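Local coordinates for protein D-glycerate 2-kinase (Thermotoga maritima, PDB 2B8N) that catalyses the magnesium-dependent transfer of phosphate from ATP to D-glycerate, giving 2-phosphoglycerate in the breakdown of serine, at residues V198-L203 with D208-G213; E269-A274 with A281-T286. All coordinates share one frame; numbering follows the deposited sequence.

Interaction 1: V198-L203 with D208-G213; sequences VLSDVL and DVIASG
An ST turn at the C-terminal end of parallel strand 193-199 carries this contact, in which V198, S200 and V202 pack against V209 and I210 of the loop that follows. I210 is the hub. Its CG1 lies anti to its own carbonyl carbon (chi1 -72°), and its nearly straight second torsion carries CD1 on toward the strand end. The flank of this chain meets V202, whose CG2 lies 3.5 Å from CG1 of I210, the two side chains crossing at a slant. Farther out, CD1 of I210 stands 3.8 Å from OG of S200 and 4.3 Å from CG1 of V198. At the other end V202 CG1 reaches V209 CG1 at 4.5 Å, a looser contact that extends the apolar patch beyond I210. S200 suits the chain's exit from the sheet because it is small and polar: OG accepts a bond from V202 N at 3.2 Å, bent to 143°, and is also hydrogen-bonded to D205 OD1. This buried hydroxyl thus fixes the turn that presents V202 to I210. With an alanine here, V202 N and D205 would lose a shared partner, and the turn would probably hold V202 less firmly against I210. The loop has its own bracing, S212 N bonding to V209 O and G213 N to I210 O in overlapping turns; A211 and S212, inside the second, both take positive phi. The loop belongs to the connection from strand 193-199 to helix 222-231, at the C-terminal end of a parallel sheet, where alpha/beta folds usually place their functional loops.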
ATOM      1  N   VAL A 198       2.025  -5.839   9.908  1.00 28.44           N
ATOM      2  CA  VAL A 198       1.313  -5.261   8.802  1.00 28.02           C
ATOM      3  C   VAL A 198       2.223  -4.362   7.975  1.00 28.65           C
ATOM      4  O   VAL A 198       2.952  -3.500   8.486  1.00 28.57           O
ATOM      5  CB  VAL A 198       0.113  -4.459   9.307  1.00 27.93           C
ATOM      6  CG1 VAL A 198      -0.670  -3.877   8.138  1.00 30.96           C
ATOM      7  CG2 VAL A 198      -0.775  -5.334  10.149  1.00 28.65           C
ATOM      8  N   LEU A 199       2.156  -4.566   6.670  1.00 29.61           N
ATOM      9  CA  LEU A 199       2.876  -3.744   5.712  1.00 28.97           C
ATOM     10  C   LEU A 199       1.801  -2.980   4.958  1.00 27.11           C
ATOM     11  O   LEU A 199       1.166  -3.535   4.076  1.00 27.56           O
ATOM     12  CB  LEU A 199       3.685  -4.671   4.801  1.00 28.64           C
ATOM     13  CG  LEU A 199       4.723  -4.100   3.856  1.00 31.38           C
ATOM     14  CD1 LEU A 199       5.223  -2.749   4.300  1.00 35.03           C
ATOM     15  CD2 LEU A 199       5.869  -5.086   3.784  1.00 33.39           C
ATOM     16  N   SER A 200       1.578  -1.721   5.335  1.00 25.54           N
ATOM     17  CA  SER A 200       0.388  -0.987   4.929  1.00 24.18           C
ATOM     18  C   SER A 200       0.478  -0.208   3.619  1.00 25.41           C
ATOM     19  O   SER A 200       1.310   0.709   3.452  1.00 23.42           O
ATOM     20  CB  SER A 200      -0.026  -0.017   6.030  1.00 24.14           C
ATOM     21  OG  SER A 200      -0.934   0.942   5.513  1.00 24.43           O
ATOM     22  N   ASP A 201      -0.443  -0.546   2.719  1.00 26.64           N
ATOM     23  CA  ASP A 201      -0.626   0.170   1.465  1.00 27.04           C
ATOM     24  C   ASP A 201      -1.841   1.120   1.521  1.00 26.81           C
ATOM     25  O   ASP A 201      -2.206   1.720   0.495  1.00 27.29           O
ATOM     26  CB  ASP A 201      -0.741  -0.847   0.316  1.00 27.70           C
ATOM     27  CG  ASP A 201      -2.025  -1.656   0.360  1.00 30.70           C
ATOM     28  OD1 ASP A 201      -2.698  -1.651   1.399  1.00 40.07           O
ATOM     29  OD2 ASP A 201      -2.378  -2.292  -0.655  1.00 36.83           O
ATOM     30  N   VAL A 202      -2.440   1.262   2.714  1.00 25.77           N
ATOM     31  CA  VAL A 202      -3.601   2.143   2.945  1.00 24.72           C
ATOM     32  C   VAL A 202      -3.161   3.443   3.610  1.00 25.55           C
ATOM     33  O   VAL A 202      -2.501   3.444   4.650  1.00 25.95           O
ATOM     34  CB  VAL A 202      -4.701   1.491   3.835  1.00 23.29           C
ATOM     35  CG1 VAL A 202      -5.816   2.491   4.143  1.00 22.61           C
ATOM     36  CG2 VAL A 202      -5.299   0.276   3.159  1.00 21.10           C
ATOM     37  N   LEU A 203      -3.548   4.561   3.011  1.00 26.35           N
ATOM     38  CA  LEU A 203      -3.158   5.870   3.538  1.00 26.75           C
ATOM     39  C   LEU A 203      -3.795   6.099   4.913  1.00 26.17           C
ATOM     40  O   LEU A 203      -5.013   5.991   5.074  1.00 25.38           O
ATOM     41  CB  LEU A 203      -3.578   6.974   2.574  1.00 26.76           C
ATOM     42  CG  LEU A 203      -2.906   8.324   2.759  1.00 24.95           C
ATOM     43  CD1 LEU A 203      -1.433   8.222   2.423  1.00 29.27           C
ATOM     44  CD2 LEU A 203      -3.600   9.373   1.902  1.00 25.09           C
ATOM     45  N   ASP A 208      -9.048  -0.975  10.339  1.00 27.88           N
ATOM     46  CA  ASP A 208     -10.421  -1.419  10.161  1.00 28.25           C
ATOM     47  C   ASP A 208     -10.757  -1.577   8.690  1.00 27.97           C
ATOM     48  O   ASP A 208     -11.796  -2.122   8.355  1.00 28.11           O
ATOM     49  CB  ASP A 208     -11.387  -0.411  10.777  1.00 28.50           C
ATOM     50  CG  ASP A 208     -11.216   0.995  10.207  1.00 31.65           C
ATOM     51  OD1 ASP A 208     -10.102   1.333   9.760  1.00 34.77           O
ATOM     52  OD2 ASP A 208     -12.187   1.768  10.225  1.00 32.66           O
ATOM     53  N   VAL A 209      -9.877  -1.057   7.840  1.00 27.83           N
ATOM     54  CA  VAL A 209     -10.049  -1.028   6.395  1.00 27.56           C
ATOM     55  C   VAL A 209      -9.074  -2.000   5.735  1.00 28.80           C
ATOM     56  O   VAL A 209      -9.424  -2.659   4.767  1.00 30.06           O
ATOM     57  CB  VAL A 209      -9.805   0.407   5.853  1.00 27.35           C
ATOM     58  CG1 VAL A 209      -9.808   0.451   4.319  1.00 20.40           C
ATOM     59  CG2 VAL A 209     -10.834   1.371   6.444  1.00 26.84           C
ATOM     60  N   ILE A 210      -7.843  -2.057   6.238  1.00 29.10           N
ATOM     61  CA  ILE A 210      -6.819  -2.940   5.702  1.00 29.98           C
ATOM     62  C   ILE A 210      -7.337  -4.377   5.744  1.00 29.71           C
ATOM     63  O   ILE A 210      -7.578  -4.919   6.826  1.00 34.25           O
ATOM     64  CB  ILE A 210      -5.496  -2.789   6.513  1.00 30.32           C
ATOM     65  CG1 ILE A 210      -4.839  -1.434   6.195  1.00 31.55           C
ATOM     66  CG2 ILE A 210      -4.535  -3.939   6.213  1.00 31.98           C
ATOM     67  CD1 ILE A 210      -3.702  -1.078   7.120  1.00 30.73           C
ATOM     68  N   ALA A 211      -7.555  -4.968   4.570  1.00 28.02           N
ATOM     69  CA  ALA A 211      -8.090  -6.337   4.472  1.00 27.78           C
ATOM     70  C   ALA A 211      -9.468  -6.529   5.102  1.00 27.35           C
ATOM     71  O   ALA A 211      -9.873  -7.669   5.368  1.00 26.49           O
ATOM     72  CB  ALA A 211      -7.112  -7.315   5.091  1.00 27.51           C
ATOM     73  N   SER A 212     -10.165  -5.410   5.307  1.00 26.67           N
ATOM     74  CA  SER A 212     -11.389  -5.343   6.080  1.00 27.78           C
ATOM     75  C   SER A 212     -11.226  -5.884   7.515  1.00 28.10           C
ATOM     76  O   SER A 212     -12.158  -6.478   8.064  1.00 27.96           O
ATOM     77  CB  SER A 212     -12.554  -6.062   5.381  1.00 28.40           C
ATOM     78  OG  SER A 212     -12.844  -5.583   4.079  1.00 25.14           O
ATOM     79  N   GLY A 213     -10.060  -5.654   8.118  1.00 29.26           N
ATOM     80  CA  GLY A 213      -9.875  -5.832   9.562  1.00 29.47           C
ATOM     81  C   GLY A 213     -10.198  -7.219  10.093  1.00 28.74           C
ATOM     82  O   GLY A 213     -11.064  -7.379  10.966  1.00 28.18           O
TER

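Interaction 2: E269-A274 with A281-T286; sequences EAKSLA and AEIITT
K271 and E282 run side by side and point the same way, the lysine from helix 263-276 and the glutamate from strand 280-285. The lysine is fully extended: CG stands anti to the backbone N and the later torsions stay close to straight, which carries the methylenes across the strand, past A281 O, and brings NZ up beside the acid. E282 starts out pointing away from the helix, but a bend at its second torsion (59°) swings the carboxylate back. NZ of K271 meets OE1 of E282 at 2.8 Å in a salt bridge, on the syn side and 29° out of the carboxylate plane. The same oxygen uses its anti lone pair to take the backbone N of I283 at 3.0 Å. With one oxygen gripped by both an ammonium and a backbone N-H, the carboxylate is probably restrained from turning. A long aliphatic stem suits K271: its CE passes 3.7 Å from A281 O, and its CD lies 4.3 Å from I283 CG1. Nearly one helical turn on, the methyls of A274 and A281 meet CB to CB at 3.8 Å, residues small enough for the axes of helix segment 269-274 and strand segment 281-285 to approach to 7.7 Å, nearly antiparallel at 161°. The helix thus packs along the edge strand of the mixed sheet: A274 and A281 both also touch A318 of the adjoining strand 317-323, while A270 and L273 of the helix bear on helix 17-32.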
ATOM      1  N   GLU A 269      13.225   7.466   6.744  1.00 24.60           N
ATOM      2  CA  GLU A 269      14.500   6.968   6.249  1.00 24.57           C
ATOM      3  C   GLU A 269      15.100   7.952   5.252  1.00 25.37           C
ATOM      4  O   GLU A 269      16.308   8.197   5.272  1.00 26.11           O
ATOM      5  CB  GLU A 269      14.352   5.595   5.609  1.00 24.30           C
ATOM      6  CG  GLU A 269      15.688   4.912   5.277  1.00 22.54           C
ATOM      7  CD  GLU A 269      16.429   4.425   6.507  1.00 29.50           C
ATOM      8  OE1 GLU A 269      16.000   4.786   7.627  1.00 35.92           O
ATOM      9  OE2 GLU A 269      17.448   3.693   6.365  1.00 31.46           O
ATOM     10  N   ALA A 270      14.275   8.527   4.391  1.00 25.63           N
ATOM     11  CA  ALA A 270      14.782   9.518   3.448  1.00 26.90           C
ATOM     12  C   ALA A 270      15.303  10.712   4.215  1.00 27.70           C
ATOM     13  O   ALA A 270      16.369  11.224   3.882  1.00 28.78           O
ATOM     14  CB  ALA A 270      13.737   9.936   2.490  1.00 26.26           C
ATOM     15  N   LYS A 271      14.581  11.143   5.252  1.00 28.18           N
ATOM     16  CA  LYS A 271      15.056  12.260   6.097  1.00 29.17           C
ATOM     17  C   LYS A 271      16.439  12.010   6.696  1.00 29.60           C
ATOM     18  O   LYS A 271      17.312  12.899   6.684  1.00 31.29           O
ATOM     19  CB  LYS A 271      14.102  12.566   7.256  1.00 29.50           C
ATOM     20  CG  LYS A 271      14.644  13.640   8.215  1.00 28.56           C
ATOM     21  CD  LYS A 271      13.540  14.192   9.124  1.00 28.53           C
ATOM     22  CE  LYS A 271      14.103  15.111  10.198  1.00 25.41           C
ATOM     23  NZ  LYS A 271      13.106  15.467  11.229  1.00 30.15           N
ATOM     24  N   SER A 272      16.641  10.813   7.230  1.00 27.84           N
ATOM     25  CA  SER A 272      17.904  10.521   7.856  1.00 27.67           C
ATOM     26  C   SER A 272      19.011  10.261   6.812  1.00 26.91           C
ATOM     27  O   SER A 272      20.149  10.599   7.060  1.00 27.75           O
ATOM     28  CB  SER A 272      17.765   9.385   8.858  1.00 26.98           C
ATOM     29  OG  SER A 272      18.265   8.208   8.304  1.00 29.19           O
ATOM     30  N   LEU A 273      18.681   9.690   5.653  1.00 26.25           N
ATOM     31  CA  LEU A 273      19.662   9.492   4.578  1.00 24.60           C
ATOM     32  C   LEU A 273      20.126  10.844   4.045  1.00 24.60           C
ATOM     33  O   LEU A 273      21.315  11.042   3.788  1.00 22.35           O
ATOM     34  CB  LEU A 273      19.077   8.638   3.444  1.00 24.68           C
ATOM     35  CG  LEU A 273      18.943   7.119   3.697  1.00 26.79           C
ATOM     36  CD1 LEU A 273      17.964   6.478   2.712  1.00 29.84           C
ATOM     37  CD2 LEU A 273      20.246   6.385   3.618  1.00 19.24           C
ATOM     38  N   ALA A 274      19.178  11.764   3.873  1.00 25.32           N
ATOM     39  CA  ALA A 274      19.468  13.136   3.435  1.00 25.79           C
ATOM     40  C   ALA A 274      20.345  13.896   4.421  1.00 25.78           C
ATOM     41  O   ALA A 274      21.306  14.546   4.018  1.00 24.77           O
ATOM     42  CB  ALA A 274      18.178  13.895   3.212  1.00 26.09           C
ATOM     43  N   ALA A 281      17.262  18.661   6.271  1.00 24.66           N
ATOM     44  CA  ALA A 281      16.151  17.850   5.798  1.00 24.61           C
ATOM     45  C   ALA A 281      14.968  17.912   6.731  1.00 25.72           C
ATOM     46  O   ALA A 281      15.139  17.854   7.960  1.00 24.87           O
ATOM     47  CB  ALA A 281      16.577  16.411   5.635  1.00 24.85           C
ATOM     48  N   GLU A 282      13.766  18.032   6.147  1.00 26.29           N
ATOM     49  CA  GLU A 282      12.513  17.884   6.911  1.00 25.77           C
ATOM     50  C   GLU A 282      11.396  17.223   6.090  1.00 26.36           C
ATOM     51  O   GLU A 282      11.375  17.300   4.845  1.00 29.01           O
ATOM     52  CB  GLU A 282      12.041  19.229   7.520  1.00 24.18           C
ATOM     53  CG  GLU A 282      10.907  19.119   8.525  1.00 24.51           C
ATOM     54  CD  GLU A 282      11.210  18.226   9.747  1.00 34.51           C
ATOM     55  OE1 GLU A 282      11.333  16.980   9.621  1.00 30.38           O
ATOM     56  OE2 GLU A 282      11.299  18.779  10.866  1.00 36.92           O
ATOM     57  N   ILE A 283      10.494  16.569   6.815  1.00 25.63           N
ATOM     58  CA  ILE A 283       9.280  16.003   6.287  1.00 26.41           C
ATOM     59  C   ILE A 283       8.174  17.021   6.390  1.00 27.07           C
ATOM     60  O   ILE A 283       7.785  17.409   7.501  1.00 30.13           O
ATOM     61  CB  ILE A 283       8.862  14.767   7.109  1.00 25.71           C
ATOM     62  CG1 ILE A 283       9.902  13.654   6.950  1.00 27.36           C
ATOM     63  CG2 ILE A 283       7.483  14.274   6.662  1.00 24.62           C
ATOM     64  CD1 ILE A 283       9.729  12.483   7.919  1.00 28.96           C
ATOM     65  N   ILE A 284       7.630  17.431   5.252  1.00 29.32           N
ATOM     66  CA  ILE A 284       6.541  18.428   5.215  1.00 27.81           C
ATOM     67  C   ILE A 284       5.171  17.802   5.461  1.00 28.62           C
ATOM     68  O   ILE A 284       4.321  18.372   6.148  1.00 28.77           O
ATOM     69  CB  ILE A 284       6.512  19.150   3.893  1.00 26.32           C
ATOM     70  CG1 ILE A 284       7.861  19.836   3.635  1.00 29.44           C
ATOM     71  CG2 ILE A 284       5.396  20.171   3.879  1.00 31.21           C
ATOM     72  CD1 ILE A 284       8.296  20.773   4.751  1.00 29.34           C
ATOM     73  N   THR A 285       4.942  16.632   4.885  1.00 29.66           N
ATOM     74  CA  THR A 285       3.754  15.864   5.232  1.00 29.34           C
ATOM     75  C   THR A 285       3.886  14.443   4.769  1.00 29.73           C
ATOM     76  O   THR A 285       4.591  14.183   3.790  1.00 29.52           O
ATOM     77  CB  THR A 285       2.476  16.467   4.599  1.00 30.07           C
ATOM     78  OG1 THR A 285       1.325  15.739   5.062  1.00 25.95           O
ATOM     79  CG2 THR A 285       2.572  16.432   3.059  1.00 24.06           C
ATOM     80  N   THR A 286       3.204  13.539   5.487  1.00 29.17           N
ATOM     81  CA  THR A 286       3.100  12.126   5.113  1.00 28.91           C
ATOM     82  C   THR A 286       1.632  11.741   4.808  1.00 29.50           C
ATOM     83  O   THR A 286       1.329  10.552   4.612  1.00 30.09           O
ATOM     84  CB  THR A 286       3.652  11.187   6.218  1.00 28.30           C
ATOM     85  OG1 THR A 286       2.836  11.272   7.386  1.00 28.60           O
ATOM     86  CG2 THR A 286       5.074  11.537   6.593  1.00 28.90           C
TER

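Interactions 1 and 2 follow one another along the chain, their centres about 23 Å apart, and they belong to different sheets: interaction 1 to the parallel one, its centre about 8 Å from the centre of the chain, interaction 2 to the edge of the mixed one, about 19 Å from it. Strand 255-261, which lies beside V198, leads directly into the helix of interaction 2. The two also touch, L203 CD1 packing 4.2 Å from T286 O. L199 and D201 contact V420 and N419, which lie in the loop just before strand 422-428 of the mixed sheet, which places interaction 1 near where the two sheets meet.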